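Local coordinates for adenosine 5'-monophosphoramidase (Candida albicans, PDB 6IQ1), which probably hydrolyses adenosine 5'-monophosphoramidates to AMP, working as a homodimer of the histidine triad (HINT) family, at residues 37-42 / 111-116. Sequence-based numbering, arbitrary orientation.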
# COMPACT_ATOMS: atom_id res chain seq x y z
N ILE D 37 -5.63 2.36 -14.86
CA ILE D 37 -4.36 2.88 -15.35
C ILE D 37 -3.43 1.76 -15.81
O ILE D 37 -2.34 2.04 -16.32
CB ILE D 37 -3.66 3.78 -14.31
CG1 ILE D 37 -2.97 2.95 -13.22
CG2 ILE D 37 -4.65 4.79 -13.70
CD1 ILE D 37 -2.10 3.76 -12.29
N ALA D 38 -3.84 0.51 -15.63
CA ALA D 38 -3.18 -0.66 -16.19
C ALA D 38 -4.26 -1.70 -16.39
O ALA D 38 -5.36 -1.56 -15.86
CB ALA D 38 -2.07 -1.20 -15.28
N GLU D 39 -3.92 -2.78 -17.09
CA GLU D 39 -4.93 -3.69 -17.59
C GLU D 39 -5.85 -4.21 -16.48
O GLU D 39 -7.07 -3.97 -16.49
CB GLU D 39 -4.29 -4.84 -18.35
CG GLU D 39 -5.33 -5.73 -18.99
CD GLU D 39 -4.75 -6.79 -19.86
OE1 GLU D 39 -3.50 -6.87 -19.97
OE2 GLU D 39 -5.55 -7.56 -20.45
N ALA D 40 -5.30 -4.94 -15.52
CA ALA D 40 -6.13 -5.51 -14.45
C ALA D 40 -5.95 -4.73 -13.16
O ALA D 40 -5.66 -5.30 -12.11
CB ALA D 40 -5.81 -6.98 -14.25
N HIS D 41 -6.06 -3.41 -13.25
CA HIS D 41 -6.11 -2.51 -12.10
C HIS D 41 -7.28 -2.91 -11.19
O HIS D 41 -8.45 -2.78 -11.58
CB HIS D 41 -6.24 -1.08 -12.62
CG HIS D 41 -6.16 -0.01 -11.57
ND1 HIS D 41 -6.05 1.33 -11.90
CD2 HIS D 41 -6.19 -0.06 -10.23
CE1 HIS D 41 -6.02 2.05 -10.80
NE2 HIS D 41 -6.10 1.23 -9.77
N VAL D 42 -6.98 -3.40 -9.99
CA VAL D 42 -8.00 -3.88 -9.06
C VAL D 42 -8.05 -2.93 -7.88
O VAL D 42 -7.03 -2.34 -7.51
CB VAL D 42 -7.69 -5.32 -8.61
CG1 VAL D 42 -8.69 -5.81 -7.54
CG2 VAL D 42 -7.69 -6.25 -9.81
N PRO D 111 -0.82 -3.61 -11.88
CA PRO D 111 0.26 -4.26 -12.64
C PRO D 111 1.16 -3.25 -13.34
O PRO D 111 0.70 -2.20 -13.79
CB PRO D 111 -0.51 -5.14 -13.63
CG PRO D 111 -1.80 -5.48 -12.86
CD PRO D 111 -2.14 -4.19 -12.17
N LYS D 112 2.45 -3.56 -13.41
CA LYS D 112 3.42 -2.65 -14.04
C LYS D 112 4.10 -3.38 -15.19
O LYS D 112 5.13 -4.02 -15.00
CB LYS D 112 4.46 -2.13 -13.02
CG LYS D 112 5.43 -1.10 -13.58
CD LYS D 112 4.75 0.25 -13.71
CE LYS D 112 5.68 1.30 -14.28
NZ LYS D 112 4.97 2.58 -14.56
N LYS D 113 3.53 -3.27 -16.39
CA LYS D 113 4.01 -4.01 -17.55
C LYS D 113 5.01 -3.23 -18.39
O LYS D 113 5.81 -3.84 -19.13
CB LYS D 113 2.83 -4.44 -18.42
CG LYS D 113 1.97 -5.55 -17.81
CD LYS D 113 0.76 -5.88 -18.68
CE LYS D 113 0.74 -7.35 -19.08
NZ LYS D 113 -0.62 -7.76 -19.54
N ASP D 114 5.00 -1.91 -18.30
CA ASP D 114 5.90 -1.05 -19.06
C ASP D 114 5.93 0.30 -18.35
O ASP D 114 5.38 0.45 -17.26
CB ASP D 114 5.43 -0.92 -20.51
CG ASP D 114 4.00 -0.45 -20.62
OD1 ASP D 114 3.74 0.75 -20.34
OD2 ASP D 114 3.12 -1.29 -20.94
N GLU D 115 6.55 1.28 -18.98
CA GLU D 115 6.70 2.60 -18.37
C GLU D 115 5.53 3.53 -18.63
O GLU D 115 5.32 4.47 -17.85
CB GLU D 115 7.98 3.26 -18.87
CG GLU D 115 9.20 2.37 -18.76
CD GLU D 115 10.20 2.86 -17.73
OE1 GLU D 115 10.97 2.03 -17.20
OE2 GLU D 115 10.19 4.08 -17.45
N ALA D 116 4.78 3.33 -19.72
CA ALA D 116 3.71 4.26 -20.05
C ALA D 116 2.45 4.01 -19.24
O ALA D 116 1.70 4.95 -18.95
CB ALA D 116 3.39 4.18 -21.55
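At one end of the HIT fold's antiparallel sheet, where the loop before strand 42-46 runs past the end of the neighbouring strand 107-112, A38 and A40 of the loop meet P111 of the strand. The proline ring lies against the turn of that loop: its CD comes 3.7 Å from the carbonyl O of A40, and CG reaches the same oxygen. From A38, whose CB points toward the strand, the methyl sits 3.3 Å from the carbonyl O of P111. Within the turn, the backbone N of H41 bonds back to O of A38 at 3.3 Å.

The H41 ring takes no part in the proline contact. Its edge accepts the N-H of I37 at ND1, 3.2 Å from I37 N and nearly straight at 171°, with that nitrogen in the ring plane. Its NE2 is hydrogen-bonded to ND1 of H108, a probable AMP-binding residue of the histidine triad, which makes H41 a second-shell neighbour of that site; W123 of the second subunit also meets its ring.

On the exposed side of the contact, the extended side chain of E39 crosses K113, whose chain bends at chi3 (122°), in a salt bridge with a weak hydrogen bond, NZ to OE1 at 3.0 Å.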